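Local structure of putative poly(3-hydroxybutyrate) depolymerase LpqC (Bordetella parapertussis 12822, 3D0K) at residues Gln60-Arg65 and Trp95-Tyr101; Ala201-Pro207 and Leu257-Trp261. The protein is probably a serine hydrolase of the alpha/beta-hydrolase fold, thought to act as a poly(3-hydroxybutyrate) depolymerase. All coordinates share one frame; numbering follows the deposited sequence.

Contact 1 (Gln60-Arg65 and Trp95-Tyr101). With SO4 (sulfate ion), chain I.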
ATOM      1  N   GLN A  60       4.231  -2.071   1.390  1.00 17.35           N
ATOM      2  CA  GLN A  60       4.370  -0.884   2.247  1.00 15.74           C
ATOM      3  C   GLN A  60       4.240  -1.182   3.745  1.00 16.23           C
ATOM      4  O   GLN A  60       3.234  -1.730   4.153  1.00 14.74           O
ATOM      5  CB  GLN A  60       3.386   0.193   1.864  1.00 17.77           C
ATOM      6  CG  GLN A  60       3.609   0.763   0.447  1.00 17.56           C
ATOM      7  CD  GLN A  60       4.950   1.496   0.352  1.00 20.39           C
ATOM      8  OE1 GLN A  60       5.492   2.001   1.378  1.00 25.65           O
ATOM      9  NE2 GLN A  60       5.482   1.586  -0.854  1.00 20.52           N
ATOM     10  N   HIS A  61       5.261  -0.787   4.500  1.00 15.75           N
ATOM     11  CA  HIS A  61       5.419  -1.078   5.957  1.00 17.12           C
ATOM     12  C   HIS A  61       4.364  -0.339   6.770  1.00 17.85           C
ATOM     13  O   HIS A  61       3.731   0.590   6.276  1.00 17.95           O
ATOM     14  CB  HIS A  61       6.848  -0.675   6.415  1.00 18.16           C
ATOM     15  CG  HIS A  61       7.240   0.754   6.082  1.00 15.57           C
ATOM     16  ND1 HIS A  61       6.536   1.858   6.520  1.00 18.75           N
ATOM     17  CD2 HIS A  61       8.278   1.246   5.347  1.00 18.25           C
ATOM     18  CE1 HIS A  61       7.114   2.961   6.074  1.00 16.69           C
ATOM     19  NE2 HIS A  61       8.187   2.612   5.382  1.00 18.64           N
ATOM     20  N   GLY A  62       4.168  -0.721   8.033  1.00 18.05           N
ATOM     21  CA  GLY A  62       3.263   0.075   8.851  1.00 18.93           C
ATOM     22  C   GLY A  62       4.002   1.200   9.586  1.00 19.70           C
ATOM     23  O   GLY A  62       5.003   1.757   9.079  1.00 20.03           O
ATOM     24  N   VAL A  63       3.534   1.477  10.798  1.00 21.19           N
ATOM     25  CA  VAL A  63       3.907   2.670  11.568  1.00 22.63           C
ATOM     26  C   VAL A  63       5.371   2.641  12.039  1.00 23.30           C
ATOM     27  O   VAL A  63       6.034   3.697  12.106  1.00 23.22           O
ATOM     28  CB  VAL A  63       2.895   2.908  12.756  1.00 23.04           C
ATOM     29  CG1 VAL A  63       3.039   1.833  13.844  1.00 22.97           C
ATOM     30  CG2 VAL A  63       3.040   4.348  13.330  1.00 24.84           C
ATOM     31  N   LEU A  64       5.880   1.424  12.270  1.00 22.29           N
ATOM     32  CA  LEU A  64       7.275   1.237  12.721  1.00 23.51           C
ATOM     33  C   LEU A  64       8.313   1.598  11.652  1.00 22.69           C
ATOM     34  O   LEU A  64       9.493   1.746  11.974  1.00 23.40           O
ATOM     35  CB  LEU A  64       7.490  -0.206  13.181  1.00 24.23           C
ATOM     36  CG  LEU A  64       6.501  -0.693  14.260  1.00 25.41           C
ATOM     37  CD1 LEU A  64       6.737  -2.191  14.536  1.00 28.60           C
ATOM     38  CD2 LEU A  64       6.641   0.126  15.505  1.00 29.70           C
ATOM     39  N   ARG A  65       7.865   1.772  10.405  1.00 21.59           N
ATOM     40  CA  ARG A  65       8.746   2.099   9.276  1.00 21.10           C
ATOM     41  C   ARG A  65       9.790   0.986   9.045  1.00 20.94           C
ATOM     42  O   ARG A  65      10.903   1.244   8.592  1.00 20.59           O
ATOM     43  CB  ARG A  65       9.437   3.487   9.441  1.00 22.01           C
ATOM     44  CG  ARG A  65       8.511   4.669   9.836  1.00 20.67           C
ATOM     45  CD  ARG A  65       7.225   4.866   8.992  1.00 20.29           C
ATOM     46  NE  ARG A  65       6.526   6.121   9.401  1.00 21.17           N
ATOM     47  CZ  ARG A  65       6.925   7.361   9.083  1.00 19.72           C
ATOM     48  NH1 ARG A  65       6.193   8.397   9.493  1.00 19.63           N
ATOM     49  NH2 ARG A  65       8.038   7.567   8.348  1.00 18.91           N
ATOM     50  N   TRP A  95      11.001  11.232   6.978  1.00 22.05           N
ATOM     51  CA  TRP A  95       9.562  11.326   6.659  1.00 22.30           C
ATOM     52  C   TRP A  95       8.738  11.271   7.954  1.00 21.72           C
ATOM     53  O   TRP A  95       7.994  10.325   8.193  1.00 20.64           O
ATOM     54  CB  TRP A  95       9.171  10.180   5.733  1.00 21.18           C
ATOM     55  CG  TRP A  95       9.939  10.203   4.466  1.00 19.91           C
ATOM     56  CD1 TRP A  95      11.193   9.677   4.254  1.00 21.27           C
ATOM     57  CD2 TRP A  95       9.520  10.762   3.218  1.00 20.80           C
ATOM     58  NE1 TRP A  95      11.581   9.886   2.944  1.00 21.53           N
ATOM     59  CE2 TRP A  95      10.578  10.539   2.279  1.00 19.13           C
ATOM     60  CE3 TRP A  95       8.355  11.424   2.789  1.00 22.69           C
ATOM     61  CZ2 TRP A  95      10.501  10.947   0.941  1.00 19.84           C
ATOM     62  CZ3 TRP A  95       8.278  11.843   1.452  1.00 21.79           C
ATOM     63  CH2 TRP A  95       9.358  11.616   0.547  1.00 21.92           C
ATOM     64  N   PRO A  96       8.871  12.304   8.801  1.00 22.00           N
ATOM     65  CA  PRO A  96       8.287  12.200  10.147  1.00 21.72           C
ATOM     66  C   PRO A  96       6.742  12.252  10.197  1.00 20.57           C
ATOM     67  O   PRO A  96       6.103  12.998   9.454  1.00 20.18           O
ATOM     68  CB  PRO A  96       8.916  13.407  10.889  1.00 22.03           C
ATOM     69  CG  PRO A  96       9.148  14.392   9.792  1.00 22.19           C
ATOM     70  CD  PRO A  96       9.528  13.615   8.581  1.00 22.99           C
ATOM     71  N   GLY A  97       6.165  11.447  11.093  1.00 20.69           N
ATOM     72  CA  GLY A  97       4.737  11.519  11.410  1.00 20.13           C
ATOM     73  C   GLY A  97       3.834  10.903  10.351  1.00 19.51           C
ATOM     74  O   GLY A  97       4.246  10.622   9.214  1.00 20.71           O
ATOM     75  N   VAL A  98       2.574  10.717  10.725  1.00 19.29           N
ATOM     76  CA  VAL A  98       1.549  10.327   9.766  1.00 19.26           C
ATOM     77  C   VAL A  98       1.437  11.362   8.613  1.00 18.58           C
ATOM     78  O   VAL A  98       1.007  11.004   7.528  1.00 17.55           O
ATOM     79  CB  VAL A  98       0.170  10.096  10.453  1.00 19.67           C
ATOM     80  CG1 VAL A  98       0.285   8.985  11.536  1.00 20.28           C
ATOM     81  CG2 VAL A  98      -0.413  11.396  11.015  1.00 19.21           C
ATOM     82  N   GLU A  99       1.826  12.626   8.849  1.00 18.24           N
ATOM     83  CA  GLU A  99       1.726  13.652   7.804  1.00 18.11           C
ATOM     84  C   GLU A  99       2.559  13.307   6.567  1.00 18.71           C
ATOM     85  O   GLU A  99       2.125  13.565   5.428  1.00 18.75           O
ATOM     86  CB  GLU A  99       2.071  15.068   8.350  1.00 17.45           C
ATOM     87  CG  GLU A  99       1.020  15.577   9.382  1.00 20.82           C
ATOM     88  CD  GLU A  99       1.266  15.062  10.826  1.00 21.62           C
ATOM     89  OE1 GLU A  99       0.551  15.573  11.714  1.00 26.62           O
ATOM     90  OE2 GLU A  99       2.180  14.217  11.099  1.00 18.45           O
ATOM     91  N   SER A 100       3.744  12.704   6.775  1.00 18.70           N
ATOM     92  CA  SER A 100       4.672  12.492   5.670  1.00 18.44           C
ATOM     93  C   SER A 100       4.491  11.142   5.025  1.00 18.00           C
ATOM     94  O   SER A 100       4.835  10.970   3.841  1.00 19.16           O
ATOM     95  CB  SER A 100       6.142  12.574   6.142  1.00 18.78           C
ATOM     96  OG  SER A 100       6.388  13.777   6.873  1.00 20.33           O
ATOM     97  N   TYR A 101       4.064  10.161   5.810  1.00 16.04           N
ATOM     98  CA  TYR A 101       3.967   8.819   5.279  1.00 16.72           C
ATOM     99  C   TYR A 101       2.488   8.450   5.004  1.00 17.15           C
ATOM    100  O   TYR A 101       2.062   8.502   3.861  1.00 17.87           O
ATOM    101  CB  TYR A 101       4.647   7.782   6.220  1.00 16.68           C
ATOM    102  CG  TYR A 101       4.498   6.341   5.699  1.00 17.72           C
ATOM    103  CD1 TYR A 101       4.919   6.012   4.403  1.00 17.23           C
ATOM    104  CD2 TYR A 101       3.989   5.316   6.524  1.00 15.74           C
ATOM    105  CE1 TYR A 101       4.820   4.703   3.933  1.00 18.53           C
ATOM    106  CE2 TYR A 101       3.865   3.965   6.044  1.00 18.01           C
ATOM    107  CZ  TYR A 101       4.296   3.694   4.735  1.00 16.89           C
ATOM    108  OH  TYR A 101       4.174   2.395   4.259  1.00 20.12           O
TER
HETATM  109  S   SO4 I 308       2.548  10.613  14.526  1.00 43.07           S
HETATM  110  O1  SO4 I 308       1.276  10.172  15.115  1.00 44.02           O
HETATM  111  O2  SO4 I 308       2.282  11.450  13.353  1.00 33.76           O
HETATM  112  O3  SO4 I 308       3.282  11.342  15.571  1.00 42.78           O
HETATM  113  O4  SO4 I 308       3.327   9.426  14.148  1.00 40.51           O

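Contact 2 (Ala201-Pro207 and Leu257-Trp261)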
ATOM      1  N   ALA A 201     -14.343   8.383  -9.153  1.00 19.79           N
ATOM      2  CA  ALA A 201     -14.921   7.337 -10.005  1.00 18.96           C
ATOM      3  C   ALA A 201     -13.888   6.238 -10.237  1.00 19.17           C
ATOM      4  O   ALA A 201     -14.205   5.057 -10.142  1.00 20.19           O
ATOM      5  CB  ALA A 201     -15.391   7.919 -11.351  1.00 18.33           C
ATOM      6  N   ARG A 202     -12.646   6.622 -10.533  1.00 18.73           N
ATOM      7  CA  ARG A 202     -11.606   5.620 -10.798  1.00 18.45           C
ATOM      8  C   ARG A 202     -11.298   4.789  -9.549  1.00 18.27           C
ATOM      9  O   ARG A 202     -11.120   3.533  -9.640  1.00 18.58           O
ATOM     10  CB  ARG A 202     -10.317   6.287 -11.247  1.00 19.03           C
ATOM     11  CG  ARG A 202     -10.406   6.981 -12.596  1.00 21.89           C
ATOM     12  CD  ARG A 202      -9.138   7.799 -12.658  1.00 32.63           C
ATOM     13  NE  ARG A 202      -9.202   9.043 -13.425  1.00 42.55           N
ATOM     14  CZ  ARG A 202      -9.460   9.107 -14.726  1.00 45.92           C
ATOM     15  NH1 ARG A 202      -9.725   7.995 -15.419  1.00 47.42           N
ATOM     16  NH2 ARG A 202      -9.490  10.294 -15.329  1.00 48.83           N
ATOM     17  N   LEU A 203     -11.254   5.469  -8.399  1.00 18.70           N
ATOM     18  CA  LEU A 203     -11.080   4.753  -7.096  1.00 18.15           C
ATOM     19  C   LEU A 203     -12.140   3.701  -6.883  1.00 18.96           C
ATOM     20  O   LEU A 203     -11.847   2.519  -6.543  1.00 19.32           O
ATOM     21  CB  LEU A 203     -11.078   5.760  -5.936  1.00 17.68           C
ATOM     22  CG  LEU A 203     -11.123   5.217  -4.506  1.00 19.38           C
ATOM     23  CD1 LEU A 203      -9.819   4.446  -4.204  1.00 21.00           C
ATOM     24  CD2 LEU A 203     -11.435   6.319  -3.509  1.00 18.52           C
ATOM     25  N   LEU A 204     -13.406   4.123  -6.993  1.00 18.66           N
ATOM     26  CA  LEU A 204     -14.531   3.225  -6.819  1.00 18.49           C
ATOM     27  C   LEU A 204     -14.569   2.030  -7.753  1.00 19.34           C
ATOM     28  O   LEU A 204     -14.983   0.969  -7.347  1.00 19.81           O
ATOM     29  CB  LEU A 204     -15.866   4.001  -6.875  1.00 17.92           C
ATOM     30  CG  LEU A 204     -16.111   5.013  -5.737  1.00 16.26           C
ATOM     31  CD1 LEU A 204     -17.326   5.892  -6.037  1.00 18.54           C
ATOM     32  CD2 LEU A 204     -16.285   4.294  -4.357  1.00 17.92           C
ATOM     33  N   ALA A 205     -14.110   2.200  -8.994  1.00 17.48           N
ATOM     34  CA  ALA A 205     -14.179   1.151 -10.007  1.00 18.00           C
ATOM     35  C   ALA A 205     -13.128   0.074  -9.781  1.00 17.72           C
ATOM     36  O   ALA A 205     -13.305  -1.095 -10.194  1.00 17.82           O
ATOM     37  CB  ALA A 205     -14.002   1.764 -11.403  1.00 17.24           C
ATOM     38  N   TYR A 206     -12.007   0.475  -9.167  1.00 17.38           N
ATOM     39  CA  TYR A 206     -10.834  -0.385  -9.121  1.00 17.77           C
ATOM     40  C   TYR A 206     -11.134  -1.610  -8.248  1.00 18.27           C
ATOM     41  O   TYR A 206     -11.760  -1.473  -7.193  1.00 17.53           O
ATOM     42  CB  TYR A 206      -9.599   0.380  -8.605  1.00 17.78           C
ATOM     43  CG  TYR A 206      -8.310  -0.440  -8.891  1.00 19.78           C
ATOM     44  CD1 TYR A 206      -7.898  -1.432  -8.013  1.00 18.79           C
ATOM     45  CD2 TYR A 206      -7.561  -0.244 -10.073  1.00 18.59           C
ATOM     46  CE1 TYR A 206      -6.787  -2.204  -8.265  1.00 19.85           C
ATOM     47  CE2 TYR A 206      -6.419  -1.018 -10.336  1.00 20.77           C
ATOM     48  CZ  TYR A 206      -6.039  -1.997  -9.408  1.00 20.89           C
ATOM     49  OH  TYR A 206      -4.905  -2.760  -9.640  1.00 20.96           O
ATOM     50  N   PRO A 207     -10.699  -2.808  -8.672  1.00 18.57           N
ATOM     51  CA  PRO A 207     -10.947  -4.001  -7.817  1.00 19.40           C
ATOM     52  C   PRO A 207     -10.013  -4.132  -6.590  1.00 19.99           C
ATOM     53  O   PRO A 207      -9.356  -5.173  -6.400  1.00 21.44           O
ATOM     54  CB  PRO A 207     -10.765  -5.162  -8.798  1.00 18.89           C
ATOM     55  CG  PRO A 207      -9.629  -4.659  -9.707  1.00 20.33           C
ATOM     56  CD  PRO A 207     -10.027  -3.165  -9.944  1.00 18.39           C
ATOM     57  N   LEU A 257     -22.389   4.588 -10.346  1.00 18.91           N
ATOM     58  CA  LEU A 257     -21.066   4.130 -10.818  1.00 19.88           C
ATOM     59  C   LEU A 257     -20.796   2.651 -10.567  1.00 20.10           C
ATOM     60  O   LEU A 257     -21.291   2.101  -9.586  1.00 18.59           O
ATOM     61  CB  LEU A 257     -19.905   4.937 -10.181  1.00 19.22           C
ATOM     62  CG  LEU A 257     -19.769   6.380 -10.683  1.00 20.36           C
ATOM     63  CD1 LEU A 257     -18.863   7.161  -9.756  1.00 20.47           C
ATOM     64  CD2 LEU A 257     -19.321   6.521 -12.181  1.00 20.81           C
ATOM     65  N   PRO A 258     -19.991   2.024 -11.454  1.00 20.09           N
ATOM     66  CA  PRO A 258     -19.492   0.668 -11.100  1.00 21.34           C
ATOM     67  C   PRO A 258     -18.616   0.665  -9.816  1.00 21.20           C
ATOM     68  O   PRO A 258     -17.870   1.646  -9.539  1.00 20.69           O
ATOM     69  CB  PRO A 258     -18.677   0.220 -12.324  1.00 21.01           C
ATOM     70  CG  PRO A 258     -18.533   1.420 -13.221  1.00 21.96           C
ATOM     71  CD  PRO A 258     -19.500   2.509 -12.770  1.00 20.29           C
ATOM     72  N   PHE A 259     -18.749  -0.412  -9.024  1.00 20.42           N
ATOM     73  CA  PHE A 259     -18.051  -0.531  -7.749  1.00 19.37           C
ATOM     74  C   PHE A 259     -17.270  -1.839  -7.721  1.00 20.12           C
ATOM     75  O   PHE A 259     -17.863  -2.911  -7.794  1.00 19.46           O
ATOM     76  CB  PHE A 259     -19.066  -0.536  -6.626  1.00 20.22           C
ATOM     77  CG  PHE A 259     -18.474  -0.659  -5.249  1.00 20.71           C
ATOM     78  CD1 PHE A 259     -17.641   0.353  -4.738  1.00 18.84           C
ATOM     79  CD2 PHE A 259     -18.850  -1.731  -4.413  1.00 19.82           C
ATOM     80  CE1 PHE A 259     -17.132   0.256  -3.456  1.00 20.02           C
ATOM     81  CE2 PHE A 259     -18.325  -1.831  -3.089  1.00 18.57           C
ATOM     82  CZ  PHE A 259     -17.497  -0.853  -2.617  1.00 18.04           C
ATOM     83  N   GLY A 260     -15.949  -1.730  -7.597  1.00 19.45           N
ATOM     84  CA  GLY A 260     -15.032  -2.860  -7.768  1.00 19.28           C
ATOM     85  C   GLY A 260     -14.447  -3.410  -6.474  1.00 19.72           C
ATOM     86  O   GLY A 260     -13.817  -4.484  -6.494  1.00 19.64           O
ATOM     87  N   TRP A 261     -14.651  -2.720  -5.351  1.00 19.94           N
ATOM     88  CA  TRP A 261     -13.950  -3.136  -4.109  1.00 20.08           C
ATOM     89  C   TRP A 261     -14.445  -4.477  -3.610  1.00 21.16           C
ATOM     90  O   TRP A 261     -15.584  -4.848  -3.850  1.00 20.21           O
ATOM     91  CB  TRP A 261     -14.087  -2.117  -2.986  1.00 20.32           C
ATOM     92  CG  TRP A 261     -13.650  -0.733  -3.276  1.00 18.61           C
ATOM     93  CD1 TRP A 261     -12.996  -0.233  -4.426  1.00 19.16           C
ATOM     94  CD2 TRP A 261     -13.781   0.364  -2.384  1.00 18.87           C
ATOM     95  NE1 TRP A 261     -12.760   1.114  -4.256  1.00 18.89           N
ATOM     96  CE2 TRP A 261     -13.209   1.499  -3.015  1.00 18.42           C
ATOM     97  CE3 TRP A 261     -14.325   0.494  -1.080  1.00 15.98           C
ATOM     98  CZ2 TRP A 261     -13.202   2.773  -2.419  1.00 19.31           C
ATOM     99  CZ3 TRP A 261     -14.285   1.761  -0.459  1.00 18.48           C
ATOM    100  CH2 TRP A 261     -13.749   2.886  -1.135  1.00 17.66           C
TER
HETATM  101  O   HOH W   1     -16.727   3.832 -10.780  1.00 18.85           O

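Contact 1 (Gln60-Arg65 and Trp95-Tyr101)
A chi1 of 178° carries the Tyr101 ring away from its own N and across to the backbone of His61, while His61, whose CG lies between its own N and carbonyl carbon (chi1 54°), brings the CE1 corner of its imidazole over one face of the phenol, near the rim. His61 CE1 stands 3.2 Å from Tyr101 CZ. The two planes are 38° apart, so the pair is oblique. Tyr101 OH donates to His61 O at 2.7 Å, and the hydroxyl is tilted somewhat from the carbonyl plane. The imidazole is tied at both nitrogens: His61 ND1 donates to Gly62 O (3.0 Å), on a lone pair in the carbonyl plane, and NE2 is hydrogen-bonded to the backbone N of Phe90. Gly62 O also accepts Arg65 N, closing the type I turn Gly62-Arg65.

This loop follows strand 56-60 of the central sheet in an alpha/beta-hydrolase fold, a position that in such enzymes commonly contributes to the oxyanion hole. Gly62 borders the probable Ser148-His271-Asp216 triad, and Tyr101 touches the probable nucleophile elbow, consistent with a place at the active-site wall.

From the last position of the turn, the Arg65 side chain runs past Tyr101 in the opposite direction, and Tyr101 CB sits over the centre of one guanidinium face, 3.7 Å from Arg65 CZ. Both terminal nitrogens grip one atom: Arg65 NH1 and NH2 lie 2.9 and 2.8 Å from Trp95 O, which is essentially in the guanidinium plane. NH2 has a second acceptor in Phe90 O. At the start of the short helix 97-100, Val98 N donates to sulfate O2 at 2.7 Å; this ion probably comes from the crystallisation liquor.

Contact 2 (Ala201-Pro207 and Leu257-Trp261)
Trp261 turns the edge of its indole to the end of helix 197-205 and one ring face to Leu204. Along that edge, Trp261 NE1 donates to Leu203 O at 2.8 Å. The acceptor is nearly in the indole plane and the bond is fairly straight at the nitrogen (N-H...O 162°), yet the donor stands 42° above the carbonyl plane, not on a lone pair. Tyr206 O also lies in the ring plane, 3.3 Å from Trp261 CD1. Over the face, offset toward the rim, Leu204 CD2 comes within 3.9 Å of Trp261 CZ2, and the same methyl approaches Phe259 CD1. Leu203, with CG anti to the backbone N (chi1 171°), meets Trp261 CZ2 as well, its CG at 3.8 Å. Tyr244 stacks on the indole.

The backbones join beside these rings. Gly260 N donates to Leu204 O at 2.9 Å, and Gly260 CA makes a CA-H...O contact with Ala205 O at 3.5 Å. At the other end Leu257 CD1 meets Ala201 CB at 3.9 Å, and a water donates to both Ala201 O and Pro258 O.

Carbonyls of the helix's last turn thus find donors in the loop after helix 237-255: this is packing of the helix that precedes strand 209-213 against the loop that leads into the outermost strand, 262-266, of an alpha/beta-hydrolase sheet.

Both segments of contact 1 come before either segment of contact 2 along the chain. They lie on opposite sides of the chain's centre, with contact centres about 27 Å apart and nearest atoms about 14 Å apart, so they do not touch. Both relate to the same mixed sheet: residues 60-65 follow strand 56-60 in its interior, whereas residues 257-261 lead into its outermost strand 262-266, and residues 201-207 lead into the neighbouring strand 209-213. Helix 149-160, which follows the probable nucleophile elbow, receives side chains from both. Contact 1 thus joins loops near the presumed catalytic centre, and contact 2 joins peripheral connections of the scaffold.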